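Local coordinates for protein deoxyribose-phosphate aldolase (Toxoplasma gondii, PDB 4EIV) that belongs to the deoxyribose-phosphate aldolases, enzymes built on a parallel eight-stranded alpha/beta barrel, and assembles here as a two-chain unit, at residues V44-K49 with G271-L276; K53-V58 with D281-W286. All blocks are in the same frame, centred on the assembly; numbering follows the deposited sequence.

Interaction 1 (V44-K49 with G271-L276); sequences VAAVCK and GGFNLL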
# COMPACT_ATOMS: atom_id res chain seq x y z
N VAL A 44 27.93 -10.54 -5.39
CA VAL A 44 26.92 -10.42 -4.35
C VAL A 44 26.96 -9.03 -3.72
O VAL A 44 25.92 -8.40 -3.51
CB VAL A 44 27.04 -11.56 -3.30
CG1 VAL A 44 26.13 -11.32 -2.10
CG2 VAL A 44 26.73 -12.90 -3.96
N ALA A 45 28.16 -8.52 -3.45
CA ALA A 45 28.30 -7.19 -2.89
C ALA A 45 27.68 -6.14 -3.81
O ALA A 45 27.00 -5.24 -3.35
CB ALA A 45 29.78 -6.86 -2.63
N ALA A 46 27.93 -6.27 -5.12
CA ALA A 46 27.42 -5.28 -6.08
C ALA A 46 25.89 -5.22 -6.08
O ALA A 46 25.28 -4.15 -6.07
CB ALA A 46 27.95 -5.57 -7.49
N VAL A 47 25.27 -6.39 -6.06
CA VAL A 47 23.82 -6.47 -6.04
C VAL A 47 23.27 -5.90 -4.73
O VAL A 47 22.31 -5.12 -4.73
CB VAL A 47 23.37 -7.94 -6.21
CG1 VAL A 47 21.92 -8.10 -5.88
CG2 VAL A 47 23.69 -8.41 -7.63
N CYS A 48 23.89 -6.28 -3.62
CA CYS A 48 23.45 -5.83 -2.30
C CYS A 48 23.52 -4.33 -2.10
O CYS A 48 22.66 -3.75 -1.45
CB CYS A 48 24.24 -6.52 -1.18
SG CYS A 48 23.78 -8.24 -0.95
N LYS A 49 24.54 -3.70 -2.67
CA LYS A 49 24.70 -2.25 -2.55
C LYS A 49 23.55 -1.50 -3.20
O LYS A 49 23.04 -0.53 -2.63
CB LYS A 49 26.05 -1.83 -3.11
CG LYS A 49 27.18 -2.22 -2.18
CD LYS A 49 28.55 -2.08 -2.82
CE LYS A 49 29.63 -2.64 -1.91
NZ LYS A 49 30.98 -2.65 -2.55
N GLY A 271 13.17 -10.44 -9.08
CA GLY A 271 13.72 -10.15 -10.38
C GLY A 271 15.22 -9.97 -10.36
O GLY A 271 15.84 -10.10 -9.32
N GLY A 272 15.77 -9.69 -11.53
CA GLY A 272 17.21 -9.56 -11.68
C GLY A 272 17.78 -8.20 -11.36
O GLY A 272 17.06 -7.22 -11.15
N PHE A 273 19.10 -8.17 -11.37
CA PHE A 273 19.88 -6.98 -11.08
C PHE A 273 19.60 -5.86 -12.08
O PHE A 273 19.48 -4.70 -11.67
CB PHE A 273 21.36 -7.38 -11.04
CG PHE A 273 22.31 -6.31 -10.56
CD1 PHE A 273 21.95 -5.38 -9.60
CD2 PHE A 273 23.63 -6.33 -10.99
CE1 PHE A 273 22.86 -4.43 -9.15
CE2 PHE A 273 24.54 -5.40 -10.54
CZ PHE A 273 24.14 -4.44 -9.61
N ASN A 274 19.53 -6.17 -13.37
CA ASN A 274 19.24 -5.15 -14.37
C ASN A 274 17.86 -4.50 -14.13
O ASN A 274 17.73 -3.28 -14.22
CB ASN A 274 19.39 -5.68 -15.79
CG ASN A 274 20.84 -5.96 -16.15
OD1 ASN A 274 21.77 -5.34 -15.62
ND2 ASN A 274 21.04 -6.90 -17.08
N LEU A 275 16.86 -5.31 -13.74
CA LEU A 275 15.54 -4.75 -13.43
C LEU A 275 15.63 -3.84 -12.21
O LEU A 275 15.05 -2.76 -12.19
CB LEU A 275 14.48 -5.84 -13.28
CG LEU A 275 13.07 -5.42 -12.84
CD1 LEU A 275 12.46 -4.39 -13.80
CD2 LEU A 275 12.19 -6.65 -12.80
N LEU A 276 16.31 -4.29 -11.16
CA LEU A 276 16.51 -3.47 -9.97
C LEU A 276 17.11 -2.11 -10.33
O LEU A 276 16.64 -1.07 -9.88
CB LEU A 276 17.40 -4.19 -8.96
CG LEU A 276 17.81 -3.37 -7.74
CD1 LEU A 276 16.57 -2.81 -7.01
CD2 LEU A 276 18.72 -4.18 -6.82
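The phenyl ring of Phe-273 carries most of this contact, with one face pressed against Val-47. Methyl CG2 of Val-47 stands 3.9 Å from the ring centroid and 14° off its normal, a CH-pi contact displaced slightly toward the rim; Val-47 CA lies over the same face, 3.8 Å from Phe-273 CE1. The far end of the ring reaches the backbone of the preceding residue: Phe-273 CZ comes within 3.7 Å of Ala-46 O, obliquely, while Ala-46 CB adds a looser touch. With CG anti to the backbone N (chi1 -172°), the ring swings out from the start of helix 273-284, just after the N-cap residue Gly-272. One turn on, Leu-276 CD2 approaches Val-47 O at 4.3 Å. Ile-50 meets both Phe-273 and Leu-276, while Val-32 of strand 30-34 meets Val-47 and Leu-276 from the barrel wall; Lys-277 adds a cation-pi contact to the ring. Strands 30-34 and 267-271 are neighbours, joined through Gly-271 by backbone hydrogen bonds, so the packing of the helices that follow them, 41-52 and 273-284, belongs to the closure of a TIM barrel, where its first and last beta-alpha units meet.

Interaction 2 (K53-V58 with D281-W286); sequences KDPAIV and DCYESW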
# COMPACT_ATOMS: atom_id res chain seq x y z
N LYS A 53 20.47 0.58 -1.05
CA LYS A 53 20.50 2.04 -1.18
C LYS A 53 19.12 2.60 -0.82
O LYS A 53 18.10 2.03 -1.20
CB LYS A 53 20.86 2.44 -2.61
CG LYS A 53 21.06 3.95 -2.82
CD LYS A 53 21.55 4.23 -4.25
CE LYS A 53 21.97 5.68 -4.47
NZ LYS A 53 20.89 6.66 -4.27
N ASP A 54 19.09 3.73 -0.14
CA ASP A 54 17.83 4.31 0.31
C ASP A 54 17.00 4.80 -0.89
O ASP A 54 17.51 5.51 -1.75
CB ASP A 54 18.17 5.45 1.28
CG ASP A 54 16.98 5.95 2.09
OD1 ASP A 54 15.84 5.82 1.65
OD2 ASP A 54 17.22 6.55 3.17
N PRO A 55 15.72 4.39 -1.00
CA PRO A 55 14.95 3.48 -0.15
C PRO A 55 15.26 2.02 -0.48
O PRO A 55 15.20 1.60 -1.64
CB PRO A 55 13.51 3.83 -0.50
CG PRO A 55 13.57 4.26 -1.90
CD PRO A 55 14.85 5.02 -2.02
N ALA A 56 15.57 1.26 0.55
CA ALA A 56 15.93 -0.13 0.37
C ALA A 56 14.78 -0.98 -0.13
O ALA A 56 13.61 -0.74 0.22
CB ALA A 56 16.44 -0.72 1.67
N ILE A 57 15.12 -1.98 -0.92
CA ILE A 57 14.14 -2.96 -1.36
C ILE A 57 13.91 -3.95 -0.22
O ILE A 57 14.49 -3.81 0.87
CB ILE A 57 14.55 -3.66 -2.66
CG1 ILE A 57 15.80 -4.53 -2.50
CG2 ILE A 57 14.69 -2.63 -3.79
CD1 ILE A 57 16.11 -5.43 -3.68
N VAL A 58 13.09 -4.98 -0.45
CA VAL A 58 12.80 -5.92 0.63
C VAL A 58 14.01 -6.79 0.99
O VAL A 58 14.34 -6.97 2.15
CB VAL A 58 11.60 -6.85 0.29
CG1 VAL A 58 11.29 -7.77 1.45
CG2 VAL A 58 10.35 -6.02 -0.09
N ASP A 281 16.92 3.68 -11.02
CA ASP A 281 17.22 4.81 -11.89
C ASP A 281 15.97 5.65 -12.14
O ASP A 281 16.02 6.89 -12.14
CB ASP A 281 17.84 4.33 -13.21
CG ASP A 281 19.28 3.78 -13.02
OD1 ASP A 281 19.84 3.86 -11.90
OD2 ASP A 281 19.84 3.26 -14.00
N CYS A 282 14.84 4.98 -12.34
CA CYS A 282 13.58 5.66 -12.58
C CYS A 282 13.17 6.47 -11.35
O CYS A 282 12.86 7.66 -11.45
CB CYS A 282 12.50 4.64 -12.93
SG CYS A 282 10.91 5.40 -13.34
N TYR A 283 13.14 5.82 -10.19
CA TYR A 283 12.77 6.50 -8.97
C TYR A 283 13.66 7.69 -8.64
O TYR A 283 13.17 8.76 -8.24
CB TYR A 283 12.77 5.55 -7.77
CG TYR A 283 12.62 6.31 -6.49
CD1 TYR A 283 11.43 6.96 -6.19
CD2 TYR A 283 13.70 6.46 -5.61
CE1 TYR A 283 11.30 7.72 -5.04
CE2 TYR A 283 13.57 7.21 -4.44
CZ TYR A 283 12.36 7.84 -4.17
OH TYR A 283 12.20 8.56 -3.02
N GLU A 284 14.96 7.53 -8.85
CA GLU A 284 15.91 8.60 -8.55
C GLU A 284 15.74 9.84 -9.42
O GLU A 284 16.28 10.89 -9.10
CB GLU A 284 17.35 8.07 -8.58
CG GLU A 284 17.63 7.16 -7.38
CD GLU A 284 18.99 6.51 -7.41
OE1 GLU A 284 19.75 6.73 -8.39
OE2 GLU A 284 19.31 5.77 -6.45
N SER A 285 14.98 9.74 -10.51
CA SER A 285 14.70 10.91 -11.33
C SER A 285 13.60 11.81 -10.73
O SER A 285 13.40 12.94 -11.19
CB SER A 285 14.35 10.52 -12.77
OG SER A 285 13.12 9.85 -12.89
N TRP A 286 12.88 11.34 -9.71
CA TRP A 286 11.86 12.14 -9.05
C TRP A 286 12.51 13.17 -8.11
O TRP A 286 13.42 12.84 -7.35
CB TRP A 286 10.91 11.22 -8.26
CG TRP A 286 9.86 11.97 -7.50
CD1 TRP A 286 8.78 12.64 -8.02
CD2 TRP A 286 9.78 12.13 -6.08
NE1 TRP A 286 8.05 13.21 -7.02
CE2 TRP A 286 8.64 12.92 -5.82
CE3 TRP A 286 10.56 11.70 -5.01
CZ2 TRP A 286 8.25 13.27 -4.52
CZ3 TRP A 286 10.18 12.05 -3.72
CH2 TRP A 286 9.04 12.84 -3.50
O HOH W 1 17.16 5.11 -4.74
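Lys-53 and Glu-284 supply the charged part of the contact, reaching for each other from opposite directions. Lys-53 NZ gives a hydrogen bond of 2.8 Å to Glu-284 OE2 within a salt bridge, and it arrives from above the carboxylate, 56° out of its plane. The lysine chain is stretched until its last bend (chi4 -61°), which turns the ammonium group to the acid while CE stays 3.3 Å from the same OE2. A water-mediated bond runs beside the salt bridge: one water donates both to Glu-284 OE2, at 2.8 Å, and to Asp-54 O, at 3.0 Å. The same water sits at the edge of the Tyr-283 ring, in its plane. The apolar half packs Pro-55 CD against Tyr-283 CE2, 3.5 Å apart; the peptide bond before Pro-55 is cis, and CG of the proline lies a little farther from the same ring carbon. Around this surface, Arg-280 hydrogen-bonds Pro-55 O and Arg-24 packs on the proline, while Met-251 of the second subunit packs on Tyr-283 and Asp-248 of that subunit hydrogen-bonds Trp-286 NE1, so the contact adjoins the second subunit. Within 281-286, Ser-285 OG closes a 2.6 Å hydrogen bond to Cys-282 O, which also accepts from Ser-285 N. Apolar and charged halves thus share the contact about equally, and its polar part meets at Glu-284 OE2: gripped by an ammonium group and a water, Glu-284 would probably be kept in its ionised form.

Both contacts bring the chain around helix 41-52 against helix 273-284, and the centres of the two contacts lie about 13 Å apart. Interaction 1, nearer the chain centre and partly buried, joins the two helices themselves by apolar packing against one aromatic ring. Interaction 2 is a surface contact: the loop leading from helix 41-52 to strand 59-62 meets the later part of helix 273-284 through a salt bridge, a water and proline-tyrosine packing. They are continuous, since Leu-276 CD1 of the first packs on Ile-57 CG2 of the second at 3.7 Å. The second subunit reaches interaction 2 but not the segments of interaction 1.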